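Side-chain contacts in D-isomer specific 2-hydroxyacid dehydrogenase NAD-binding (Xanthobacter autotrophicus, PDB 4XA8), which binds NADPH and probably works as a nicotinamide-dependent oxidoreductase, as expected for the D-isomer specific 2-hydroxyacid dehydrogenase family: residues 105-110 against 153-158; 112-117 against 255-260; 162-167 against 181-186; 204-209 against 213-218; 230-233 against 238-241. All coordinates share one frame; numbering follows the deposited sequence.

Interaction 1: 105-110 against 153-158; sequences QMMASF and GDLGAA
Leu155 and Met107 bury the larger shares of this helix-to-helix contact, and the root of one meets a branch end of the other: CB of Met107 lies 4.3 Å from CD2 of Leu155. The leucine has its CG anti to the carbonyl carbon (chi1 -64°), and the CD2 branch reaches across to helix 103-119, where Met103 and Ser104 also touch the side chain. Met107 starts toward Leu155 and then bends at its CB-CG bond (chi2 71°), carrying the sulfur off toward Val233 and Ala285. A flexible, unbranched thioether suits this place, since its root can fill one interface while its end fills another.

Next to Met107 on one helix, and a turn past Leu155 on the other, the contact narrows to small residues. Ala108 and Ala158 have CA atoms 6.4 Å apart, a closeness that two methyl groups permit, and Ala108 CB rests 4.4 Å from the carbonyl O of Ala158. No hydrogen bond joins the segments, so between them the contact is van der Waals packing.

Gly153 is the N-cap of helix 154-165 and, with Gly156, fits the glycine-rich GxGxxG pattern of Rossmann folds; Asp154, Leu155 and Gly156 belong to the NADPH site. The contact therefore sets the cofactor-binding start of helix 154-165 against the neighbouring helix 103-119, which at Met106 and Phe110 meets Arg120 of the second subunit.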
# COMPACT_ATOMS: atom_id res chain seq x y z
N GLN A 105 -10.50 -6.19 -9.17
CA GLN A 105 -9.90 -4.85 -8.91
C GLN A 105 -9.55 -4.64 -7.45
O GLN A 105 -8.45 -4.28 -7.13
CB GLN A 105 -10.88 -3.73 -9.29
CG GLN A 105 -10.32 -2.35 -8.97
CD GLN A 105 -9.08 -2.09 -9.79
OE1 GLN A 105 -9.20 -1.70 -10.96
NE2 GLN A 105 -7.87 -2.27 -9.19
N MET A 106 -10.50 -4.89 -6.58
CA MET A 106 -10.27 -4.76 -5.17
C MET A 106 -9.17 -5.70 -4.65
O MET A 106 -8.38 -5.35 -3.79
CB MET A 106 -11.58 -5.05 -4.45
CG MET A 106 -11.55 -4.82 -2.95
SD MET A 106 -13.07 -5.39 -2.17
CE MET A 106 -12.65 -5.04 -0.47
N MET A 107 -9.14 -6.93 -5.16
CA MET A 107 -8.06 -7.82 -4.84
C MET A 107 -6.70 -7.33 -5.38
O MET A 107 -5.70 -7.36 -4.68
CB MET A 107 -8.40 -9.24 -5.35
CG MET A 107 -7.23 -10.18 -5.27
SD MET A 107 -6.82 -10.64 -3.58
CE MET A 107 -8.12 -11.88 -3.33
N ALA A 108 -6.66 -6.87 -6.63
CA ALA A 108 -5.40 -6.43 -7.19
C ALA A 108 -4.89 -5.24 -6.41
O ALA A 108 -3.68 -5.13 -6.21
CB ALA A 108 -5.54 -6.03 -8.64
N SER A 109 -5.79 -4.33 -6.03
CA SER A 109 -5.40 -3.14 -5.28
C SER A 109 -4.86 -3.58 -3.93
O SER A 109 -3.83 -3.06 -3.45
CB SER A 109 -6.61 -2.21 -5.09
OG SER A 109 -7.07 -1.68 -6.32
N PHE A 110 -5.50 -4.55 -3.27
CA PHE A 110 -5.02 -4.99 -1.98
C PHE A 110 -3.59 -5.65 -2.09
O PHE A 110 -2.72 -5.42 -1.28
CB PHE A 110 -6.00 -5.99 -1.33
CG PHE A 110 -5.63 -6.34 0.09
CD1 PHE A 110 -5.85 -5.43 1.10
CD2 PHE A 110 -5.01 -7.52 0.39
CE1 PHE A 110 -5.49 -5.73 2.41
CE2 PHE A 110 -4.65 -7.82 1.68
CZ PHE A 110 -4.89 -6.92 2.71
N GLY A 153 -4.72 -17.55 -12.22
CA GLY A 153 -6.14 -17.49 -12.60
C GLY A 153 -6.57 -16.05 -12.76
O GLY A 153 -5.74 -15.17 -12.81
N ASP A 154 -7.87 -15.81 -12.84
CA ASP A 154 -8.35 -14.48 -13.14
C ASP A 154 -7.83 -13.47 -12.13
O ASP A 154 -7.33 -12.41 -12.52
CB ASP A 154 -9.86 -14.44 -13.17
CG ASP A 154 -10.43 -15.12 -14.41
OD1 ASP A 154 -9.75 -15.20 -15.46
OD2 ASP A 154 -11.57 -15.56 -14.32
N LEU A 155 -7.82 -13.82 -10.85
CA LEU A 155 -7.36 -12.86 -9.84
C LEU A 155 -5.84 -12.70 -9.88
O LEU A 155 -5.36 -11.59 -9.89
CB LEU A 155 -7.84 -13.27 -8.45
CG LEU A 155 -9.37 -13.26 -8.31
CD1 LEU A 155 -9.76 -13.89 -6.98
CD2 LEU A 155 -9.93 -11.86 -8.41
N GLY A 156 -5.08 -13.80 -9.96
CA GLY A 156 -3.64 -13.74 -9.91
C GLY A 156 -3.00 -13.06 -11.13
O GLY A 156 -2.06 -12.26 -10.99
N ALA A 157 -3.53 -13.38 -12.31
CA ALA A 157 -3.11 -12.71 -13.53
C ALA A 157 -3.36 -11.22 -13.48
O ALA A 157 -2.46 -10.43 -13.81
CB ALA A 157 -3.77 -13.32 -14.75
N ALA A 158 -4.51 -10.78 -13.00
CA ALA A 158 -4.74 -9.32 -12.88
C ALA A 158 -3.79 -8.65 -11.89
O ALA A 158 -3.27 -7.51 -12.16
CB ALA A 158 -6.18 -9.00 -12.52

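Interaction 2: 112-117 against 255-260; sequences LFCVLR and EATLDV
Helix 103-119 runs past strand 253-258 at close range, the backbones coming nearest at Cys114 and Thr257, whose CA atoms are 6.8 Å apart. This is the helix-on-sheet layer of a Rossmann fold: the strand belongs to the parallel sheet, and the helix lies over one of its faces. Thr257 points toward the helix and carries the contact with two different branches. Its methyl, CG2, touches SG of Cys114 at 3.7 Å, while its hydroxyl lies on the Arg117 side. Cysteine suits the first position, for it is small enough to let the backbones approach and apolar enough for the buried space, where Ile231 also packs against it.

The hydroxyl has its partner in His118, whose NE2 is hydrogen-bonded to OG1 of Thr257. NH1 of Arg117 stands 3.1 Å from the same OG1 of Thr257, which lies obliquely to the guanidinium plane. Arg117 reaches this far because its chain is extended from CG to NE, after a first torsion that sets CG anti to the backbone N (chi1 170°). NH2 of Arg117 has a salt bridge to Glu126, which would offset the buried charge. Just past the end of the strand, Asp259 belongs to the NADPH site, and Arg117 also packs on Phe113 of the second subunit. A water at the guanidinium edge, in its plane, accepts a bond from Arg117 NH1 at 2.7 Å and donates one to the carbonyl O of Ala256 at 2.8 Å.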
# COMPACT_ATOMS: atom_id res chain seq x y z
N LEU A 112 -1.35 -5.01 -4.35
CA LEU A 112 -0.37 -3.94 -4.57
C LEU A 112 -0.01 -3.26 -3.25
O LEU A 112 1.18 -3.01 -2.99
CB LEU A 112 -0.94 -2.93 -5.56
CG LEU A 112 -0.02 -1.78 -5.94
CD1 LEU A 112 1.28 -2.27 -6.60
CD2 LEU A 112 -0.80 -0.92 -6.91
N PHE A 113 -1.00 -2.98 -2.43
CA PHE A 113 -0.71 -2.46 -1.08
C PHE A 113 0.26 -3.37 -0.30
O PHE A 113 1.24 -2.89 0.27
CB PHE A 113 -2.02 -2.28 -0.27
CG PHE A 113 -1.79 -2.26 1.22
CD1 PHE A 113 -1.31 -1.14 1.86
CD2 PHE A 113 -2.03 -3.40 1.97
CE1 PHE A 113 -1.07 -1.16 3.25
CE2 PHE A 113 -1.78 -3.44 3.35
CZ PHE A 113 -1.28 -2.33 3.98
N CYS A 114 -0.00 -4.69 -0.28
CA CYS A 114 0.83 -5.62 0.50
C CYS A 114 2.27 -5.72 -0.08
O CYS A 114 3.26 -5.68 0.65
CB CYS A 114 0.23 -7.03 0.46
SG CYS A 114 -1.33 -7.21 1.29
N VAL A 115 2.37 -5.79 -1.41
CA VAL A 115 3.67 -5.86 -2.07
C VAL A 115 4.44 -4.57 -1.80
O VAL A 115 5.64 -4.64 -1.44
CB VAL A 115 3.56 -6.12 -3.55
CG1 VAL A 115 4.90 -5.96 -4.27
CG2 VAL A 115 3.01 -7.51 -3.75
N LEU A 116 3.78 -3.40 -1.92
CA LEU A 116 4.51 -2.11 -1.72
C LEU A 116 4.95 -1.94 -0.25
O LEU A 116 6.05 -1.44 0.06
CB LEU A 116 3.66 -0.90 -2.14
CG LEU A 116 3.37 -0.75 -3.64
CD1 LEU A 116 2.29 0.29 -3.92
CD2 LEU A 116 4.68 -0.37 -4.27
N ARG A 117 4.11 -2.41 0.65
CA ARG A 117 4.38 -2.30 2.06
C ARG A 117 5.70 -3.09 2.36
O ARG A 117 6.58 -2.60 3.06
CB ARG A 117 3.18 -2.79 2.85
CG ARG A 117 3.33 -2.98 4.34
CD ARG A 117 2.03 -3.40 5.07
NE ARG A 117 2.37 -3.41 6.49
CZ ARG A 117 2.95 -4.41 7.12
NH1 ARG A 117 3.21 -5.54 6.49
NH2 ARG A 117 3.33 -4.26 8.39
N GLU A 255 9.30 -11.52 7.05
CA GLU A 255 8.06 -10.84 7.37
C GLU A 255 6.92 -11.33 6.50
O GLU A 255 7.15 -11.92 5.45
CB GLU A 255 8.22 -9.28 7.28
CG GLU A 255 9.01 -8.78 6.12
CD GLU A 255 9.28 -7.26 6.11
OE1 GLU A 255 8.75 -6.59 5.19
OE2 GLU A 255 10.01 -6.72 6.99
N ALA A 256 5.69 -11.11 6.96
CA ALA A 256 4.54 -11.59 6.28
C ALA A 256 3.34 -10.70 6.49
O ALA A 256 3.25 -9.93 7.48
CB ALA A 256 4.21 -13.02 6.76
N THR A 257 2.43 -10.82 5.52
CA THR A 257 1.13 -10.20 5.52
C THR A 257 0.14 -11.33 5.17
O THR A 257 0.19 -11.94 4.09
CB THR A 257 0.99 -8.96 4.59
OG1 THR A 257 1.97 -7.94 4.92
CG2 THR A 257 -0.39 -8.39 4.66
N LEU A 258 -0.77 -11.61 6.12
CA LEU A 258 -1.64 -12.80 6.05
C LEU A 258 -3.07 -12.33 6.21
O LEU A 258 -3.41 -11.71 7.23
CB LEU A 258 -1.26 -13.80 7.15
CG LEU A 258 0.20 -14.26 7.17
CD1 LEU A 258 0.39 -15.08 8.43
CD2 LEU A 258 0.57 -15.03 5.91
N ASP A 259 -3.88 -12.56 5.18
CA ASP A 259 -5.30 -12.15 5.14
C ASP A 259 -6.30 -13.30 5.35
O ASP A 259 -7.51 -13.06 5.42
CB ASP A 259 -5.62 -11.50 3.77
CG ASP A 259 -6.93 -10.77 3.75
OD1 ASP A 259 -7.18 -9.96 4.66
OD2 ASP A 259 -7.72 -10.96 2.80
N VAL A 260 -5.79 -14.53 5.40
CA VAL A 260 -6.57 -15.73 5.43
C VAL A 260 -5.83 -16.79 6.30
O VAL A 260 -4.59 -16.75 6.39
CB VAL A 260 -6.77 -16.33 4.04
CG1 VAL A 260 -7.53 -15.39 3.10
CG2 VAL A 260 -5.40 -16.66 3.41
O HOH W 1 4.41 -7.45 7.96

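Interaction 3: 162-167 against 181-186; sequences ELARHG and EGVSCF
Ala164 points its methyl toward the turn ahead of strand 184-187, where CB lies 3.7 Å from the carbonyl O of Gly182. Beside that oxygen, CG2 of Val183 approaches the same methyl, Ala164 CB, at 4.4 Å. The valine reaches it from the flank: its CG1 is anti to the backbone N (chi1 178°), and the other branch, CG2, is the one that meets the helix. One methyl thus touches a peptide oxygen and a branched side chain together. Alanine suits the place because the backbones are near, with the CA atoms of Ala164 and Gly182 6.2 Å apart. Glycine suits its own place too, since its positive phi lets the chain turn, and the bare backbone lets the carbonyl O itself meet the methyl.

The other side chains of segment 162-167 turn elsewhere. His166 folds back along the helix end, and its ND1 donates to the carbonyl O of Glu162 at 3.2 Å, an N-H...O angle of 166° making the bond nearly straight. That oxygen lies in the plane of the imidazole, although the donor is tilted 31° from the carbonyl plane. The bond fixes the ring's rotation. Glu162 and Arg165 form salt bridges with Arg165 and Glu162 of the second subunit.

The contact joins helix 154-165 to strand 184-187, outermost in the parallel Rossmann-type sheet. With no hydrogen bond across it and little buried surface, its chemistry implies a light van der Waals seam; directional bonds lie elsewhere, at the helix end, between strands and at the subunit interface.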
# COMPACT_ATOMS: atom_id res chain seq x y z
N GLU A 162 -0.83 -5.82 -12.81
CA GLU A 162 -0.81 -4.53 -12.10
C GLU A 162 0.54 -4.27 -11.44
O GLU A 162 1.07 -3.16 -11.49
CB GLU A 162 -1.91 -4.42 -11.04
CG GLU A 162 -2.01 -3.01 -10.41
CD GLU A 162 -2.34 -1.88 -11.40
OE1 GLU A 162 -3.05 -2.11 -12.41
OE2 GLU A 162 -1.88 -0.73 -11.14
N LEU A 163 1.10 -5.29 -10.82
CA LEU A 163 2.46 -5.20 -10.25
C LEU A 163 3.54 -4.83 -11.26
O LEU A 163 4.44 -4.01 -10.99
CB LEU A 163 2.82 -6.50 -9.55
CG LEU A 163 2.10 -6.83 -8.25
CD1 LEU A 163 2.38 -8.27 -7.83
CD2 LEU A 163 2.51 -5.88 -7.13
N ALA A 164 3.43 -5.36 -12.47
CA ALA A 164 4.39 -5.05 -13.49
C ALA A 164 4.35 -3.60 -13.90
O ALA A 164 5.41 -3.06 -14.22
CB ALA A 164 4.23 -5.96 -14.69
N ARG A 165 3.21 -2.91 -13.76
CA ARG A 165 3.14 -1.47 -14.03
C ARG A 165 3.97 -0.65 -13.10
O ARG A 165 4.37 0.45 -13.45
CB ARG A 165 1.71 -0.94 -13.99
CG ARG A 165 0.77 -1.63 -14.95
CD ARG A 165 -0.65 -1.05 -14.85
NE ARG A 165 -0.64 0.40 -14.59
CZ ARG A 165 -0.77 1.35 -15.52
NH1 ARG A 165 -0.94 1.04 -16.81
NH2 ARG A 165 -0.73 2.63 -15.18
N HIS A 166 4.20 -1.15 -11.88
CA HIS A 166 5.02 -0.48 -10.90
C HIS A 166 6.54 -0.73 -11.00
O HIS A 166 7.31 -0.22 -10.15
CB HIS A 166 4.43 -0.78 -9.52
CG HIS A 166 3.12 -0.09 -9.33
ND1 HIS A 166 1.94 -0.54 -9.89
CD2 HIS A 166 2.84 1.09 -8.75
CE1 HIS A 166 0.98 0.32 -9.62
NE2 HIS A 166 1.50 1.32 -8.93
N GLY A 167 6.99 -1.41 -12.06
CA GLY A 167 8.40 -1.54 -12.35
C GLY A 167 9.11 -2.73 -11.69
O GLY A 167 10.29 -2.94 -11.89
N GLU A 181 1.83 -10.21 -20.50
CA GLU A 181 2.76 -9.20 -20.96
C GLU A 181 3.49 -8.57 -19.78
O GLU A 181 2.87 -8.16 -18.80
CB GLU A 181 2.00 -8.15 -21.77
CG GLU A 181 2.85 -7.00 -22.28
CD GLU A 181 4.00 -7.46 -23.15
OE1 GLU A 181 3.88 -8.51 -23.84
OE2 GLU A 181 5.04 -6.76 -23.13
N GLY A 182 4.82 -8.53 -19.86
CA GLY A 182 5.65 -7.99 -18.76
C GLY A 182 5.82 -8.83 -17.49
O GLY A 182 6.36 -8.33 -16.48
N VAL A 183 5.37 -10.09 -17.52
CA VAL A 183 5.46 -11.00 -16.38
C VAL A 183 6.28 -12.21 -16.79
O VAL A 183 6.02 -12.81 -17.82
CB VAL A 183 4.04 -11.42 -15.87
CG1 VAL A 183 4.12 -12.41 -14.71
CG2 VAL A 183 3.22 -10.19 -15.44
N SER A 184 7.25 -12.58 -15.97
CA SER A 184 8.05 -13.79 -16.23
C SER A 184 7.26 -14.99 -15.71
O SER A 184 7.21 -15.25 -14.51
CB SER A 184 9.43 -13.71 -15.57
OG SER A 184 10.17 -12.63 -16.10
N CYS A 185 6.65 -15.72 -16.61
CA CYS A 185 5.76 -16.81 -16.23
C CYS A 185 6.48 -18.18 -16.21
O CYS A 185 7.15 -18.53 -17.21
CB CYS A 185 4.59 -16.86 -17.20
SG CYS A 185 3.48 -15.43 -17.16
N PHE A 186 6.29 -18.93 -15.10
CA PHE A 186 6.80 -20.26 -14.90
C PHE A 186 5.58 -21.16 -14.83
O PHE A 186 4.50 -20.75 -14.38
CB PHE A 186 7.52 -20.41 -13.57
CG PHE A 186 8.83 -19.65 -13.46
CD1 PHE A 186 8.86 -18.27 -13.36
CD2 PHE A 186 10.04 -20.34 -13.45
CE1 PHE A 186 10.06 -17.60 -13.24
CE2 PHE A 186 11.25 -19.66 -13.32
CZ PHE A 186 11.24 -18.30 -13.22

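Interaction 4: 204-209 against 213-218; sequences VMLPLT and RGLMNA
Thr209 and Arg213 supply the hydrogen bond between the two arms of this loop, N of Arg213 donating to the carbonyl O of Thr209 at 2.8 Å. The donor sits almost in line with the C=O bond (174°), but the N-H...O angle is only 137°, so the hydrogen points off the line. Nearby, the hydroxyl of Thr212 bonds to O of Pro207 and N of Thr209, so the tip is pinned by several short polar links.

Apolar contacts fill the space below. Leu206 CD1 meets Leu215 CD2 at 3.6 Å, the two side chains crossing at about a right angle. Both leucines are buried, and Leu206 also touches Leu150 of strand 146-150, close to the glycine-rich pattern.

A mixed contact lies near the surface. Leu208 places CG anti to its backbone N (chi1 173°), which brings CD1 to 3.6 Å from CA of Arg213 and beside its CB. Arg213 then bends at chi3, and its guanidinium passes obliquely near Leu208 CD2. An arginine suits this exposed position, because its aliphatic part can cover a leucine while the charged end stays at the exposed side.

The chemistry changes along the loop between strand 201-204 and helix 218-223: a backbone bond and those of Thr212 close its tip, while Leu206 and Leu215 pack together in the buried part.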
# COMPACT_ATOMS: atom_id res chain seq x y z
N VAL A 204 0.73 -15.49 -2.45
CA VAL A 204 -0.09 -16.69 -2.68
C VAL A 204 -1.51 -16.30 -3.13
O VAL A 204 -2.28 -15.67 -2.37
CB VAL A 204 -0.24 -17.53 -1.41
CG1 VAL A 204 -1.01 -18.83 -1.73
CG2 VAL A 204 1.11 -17.87 -0.82
N MET A 205 -1.86 -16.67 -4.36
CA MET A 205 -3.16 -16.38 -4.95
C MET A 205 -3.72 -17.63 -5.68
O MET A 205 -4.35 -17.52 -6.74
CB MET A 205 -3.08 -15.23 -5.95
CG MET A 205 -2.44 -14.00 -5.36
SD MET A 205 -2.57 -12.57 -6.47
CE MET A 205 -4.32 -12.28 -6.36
N LEU A 206 -3.47 -18.82 -5.11
CA LEU A 206 -3.93 -20.06 -5.76
C LEU A 206 -5.34 -20.37 -5.35
O LEU A 206 -5.65 -20.33 -4.19
CB LEU A 206 -3.06 -21.21 -5.31
CG LEU A 206 -1.73 -21.32 -5.99
CD1 LEU A 206 -0.84 -22.18 -5.13
CD2 LEU A 206 -1.92 -21.90 -7.39
N PRO A 207 -6.22 -20.71 -6.29
CA PRO A 207 -7.48 -21.29 -5.78
C PRO A 207 -7.23 -22.59 -5.01
O PRO A 207 -6.28 -23.31 -5.37
CB PRO A 207 -8.28 -21.58 -7.06
CG PRO A 207 -7.27 -21.66 -8.15
CD PRO A 207 -6.07 -20.84 -7.75
N LEU A 208 -8.07 -22.88 -4.00
CA LEU A 208 -7.93 -24.08 -3.12
C LEU A 208 -8.62 -25.35 -3.65
O LEU A 208 -9.83 -25.49 -3.53
CB LEU A 208 -8.41 -23.81 -1.66
CG LEU A 208 -8.48 -25.00 -0.64
CD1 LEU A 208 -7.14 -25.64 -0.37
CD2 LEU A 208 -9.11 -24.59 0.68
N THR A 209 -7.84 -26.28 -4.17
CA THR A 209 -8.35 -27.56 -4.70
C THR A 209 -7.56 -28.71 -4.06
O THR A 209 -6.56 -28.48 -3.39
CB THR A 209 -8.19 -27.62 -6.23
OG1 THR A 209 -6.85 -28.02 -6.55
CG2 THR A 209 -8.45 -26.24 -6.86
N ARG A 213 -4.17 -27.84 -2.12
CA ARG A 213 -4.28 -27.87 -0.67
C ARG A 213 -2.93 -28.27 -0.14
O ARG A 213 -2.34 -29.21 -0.66
CB ARG A 213 -5.35 -28.86 -0.17
CG ARG A 213 -5.34 -29.02 1.35
CD ARG A 213 -6.25 -30.14 1.80
NE ARG A 213 -7.63 -29.74 1.62
CZ ARG A 213 -8.31 -28.98 2.46
NH1 ARG A 213 -7.76 -28.53 3.59
NH2 ARG A 213 -9.56 -28.66 2.17
N GLY A 214 -2.42 -27.54 0.84
CA GLY A 214 -1.10 -27.78 1.41
C GLY A 214 0.10 -27.73 0.45
O GLY A 214 1.16 -28.29 0.75
N LEU A 215 -0.04 -27.05 -0.68
CA LEU A 215 1.08 -26.97 -1.63
C LEU A 215 2.26 -26.19 -1.04
O LEU A 215 3.40 -26.55 -1.26
CB LEU A 215 0.63 -26.34 -2.92
CG LEU A 215 1.63 -26.26 -4.07
CD1 LEU A 215 1.67 -27.55 -4.84
CD2 LEU A 215 1.28 -25.14 -5.02
N MET A 216 1.99 -25.09 -0.32
CA MET A 216 3.04 -24.32 0.35
C MET A 216 3.27 -24.96 1.73
O MET A 216 2.86 -24.44 2.76
CB MET A 216 2.70 -22.83 0.42
CG MET A 216 2.76 -22.09 -0.93
SD MET A 216 4.31 -22.37 -1.87
CE MET A 216 5.36 -21.55 -0.68
N ASN A 217 3.91 -26.13 1.69
CA ASN A 217 4.33 -26.91 2.87
C ASN A 217 5.77 -26.57 3.28
O ASN A 217 6.40 -25.68 2.69
CB ASN A 217 4.20 -28.42 2.56
CG ASN A 217 5.09 -28.87 1.38
OD1 ASN A 217 6.02 -28.18 0.94
ND2 ASN A 217 4.82 -30.05 0.90
N ALA A 218 6.31 -27.25 4.28
CA ALA A 218 7.69 -26.99 4.70
C ALA A 218 8.70 -27.08 3.54
O ALA A 218 9.57 -26.25 3.41
CB ALA A 218 8.09 -27.92 5.83

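Interaction 5: 230-233 against 238-241; sequences FINV and VVDE
Val239 fits against both Phe230 and Asn232, two side chains on the same face of strand 228-232, and this is the tight part of the contact. CG2 does most of the touching: it lies 3.8 Å from CZ of Phe230 and 3.7 Å from ND2 of Asn232. The methyl reaches the phenyl ring at its edge, close to the ring plane, and CG1 of Val239 is also near CZ of Phe230, at 4.0 Å. Phe230 gets its CZ there because CG is anti to the backbone N (chi1 -171°), which swings the long axis of the ring toward the loop. A branched valine suits the position, presenting two methyls to the edge of the ring at CZ.

Asn232 is a polar residue in a buried setting, and its amide has partners of its own. OD1 accepts from N of Ala234, and ND2 makes a weak bond to the carbonyl O of Arg235, so the valine meets an amide held by the next turn of chain.

On the loose side, Asp240 and Glu241 are partly exposed and find their partners elsewhere. Asp240 caps helix 241-250, its OD1 accepting from N of Ala243, and Glu241 OE2 takes N of Glu262.

Helix 241-250 leads on to strand 253-258, parallel to and beside 228-232, completing the beta-alpha-beta unit of a Rossmann-type nucleotide-binding fold, with Val233 of the NADPH site just past the first strand.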
# COMPACT_ATOMS: atom_id res chain seq x y z
N PHE A 230 6.45 -12.82 2.67
CA PHE A 230 5.37 -13.75 2.31
C PHE A 230 3.99 -13.09 2.51
O PHE A 230 3.69 -12.57 3.59
CB PHE A 230 5.52 -14.96 3.21
CG PHE A 230 4.65 -16.12 2.86
CD1 PHE A 230 3.38 -16.23 3.43
CD2 PHE A 230 5.08 -17.13 2.02
CE1 PHE A 230 2.56 -17.30 3.15
CE2 PHE A 230 4.26 -18.23 1.74
CZ PHE A 230 3.01 -18.30 2.31
N ILE A 231 3.15 -13.11 1.46
CA ILE A 231 1.83 -12.52 1.47
C ILE A 231 0.83 -13.64 1.10
O ILE A 231 1.00 -14.29 0.06
CB ILE A 231 1.72 -11.42 0.44
CG1 ILE A 231 2.66 -10.28 0.80
CG2 ILE A 231 0.28 -10.91 0.31
CD1 ILE A 231 2.94 -9.38 -0.37
N ASN A 232 -0.20 -13.84 1.94
CA ASN A 232 -1.25 -14.88 1.64
C ASN A 232 -2.61 -14.25 1.56
O ASN A 232 -3.10 -13.71 2.56
CB ASN A 232 -1.30 -15.96 2.68
CG ASN A 232 -2.12 -17.15 2.22
OD1 ASN A 232 -2.52 -17.23 1.05
ND2 ASN A 232 -2.40 -18.06 3.14
N VAL A 233 -3.20 -14.25 0.35
CA VAL A 233 -4.54 -13.73 0.12
C VAL A 233 -5.44 -14.83 -0.51
O VAL A 233 -6.53 -14.52 -0.95
CB VAL A 233 -4.57 -12.46 -0.75
CG1 VAL A 233 -3.88 -11.28 0.00
CG2 VAL A 233 -3.87 -12.68 -2.08
N VAL A 238 -4.03 -23.57 1.55
CA VAL A 238 -3.03 -23.67 0.45
C VAL A 238 -1.67 -23.67 1.12
O VAL A 238 -0.69 -24.20 0.61
CB VAL A 238 -3.13 -22.47 -0.54
CG1 VAL A 238 -1.85 -22.34 -1.36
CG2 VAL A 238 -4.33 -22.64 -1.45
N VAL A 239 -1.61 -23.00 2.26
CA VAL A 239 -0.41 -22.87 3.03
C VAL A 239 -0.52 -23.73 4.26
O VAL A 239 -1.56 -23.75 4.92
CB VAL A 239 -0.17 -21.39 3.38
CG1 VAL A 239 1.05 -21.24 4.26
CG2 VAL A 239 0.03 -20.58 2.10
N ASP A 240 0.55 -24.47 4.56
CA ASP A 240 0.64 -25.19 5.84
C ASP A 240 0.97 -24.20 6.94
O ASP A 240 2.07 -23.68 6.99
CB ASP A 240 1.74 -26.26 5.75
CG ASP A 240 1.74 -27.19 6.93
OD1 ASP A 240 2.21 -26.81 8.01
OD2 ASP A 240 1.29 -28.33 6.77
N GLU A 241 0.01 -23.90 7.81
CA GLU A 241 0.17 -22.81 8.76
C GLU A 241 1.28 -23.13 9.77
O GLU A 241 2.07 -22.26 10.10
CB GLU A 241 -1.15 -22.52 9.48
CG GLU A 241 -1.19 -21.21 10.27
CD GLU A 241 -2.61 -20.65 10.46
OE1 GLU A 241 -3.10 -20.59 11.62
OE2 GLU A 241 -3.22 -20.24 9.44

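Interactions 2 and 5 are buried, interactions 1 and 4 partly so, and interaction 3 lies at the surface. Helix 103-119 serves both 1 and 2, and helix 154-165 both 1 and 3, while interactions 2 and 5 are joined by neighbouring strands 253-258 and 228-232. Interaction 4 adjoins 5, their centres about 7 Å apart. Met205 of interaction 4 packs against Met107 and Gly156 of interaction 1. Chemistry follows place: the helix-helix contact 1, surface contact 3 and strand-loop contact 5 rest on packing, whereas helix-on-sheet contact 2 adds a bridging water and loop contact 4 a backbone bond. Contacts 1, 2 and 3 also meet the second subunit, unlike 4 and 5.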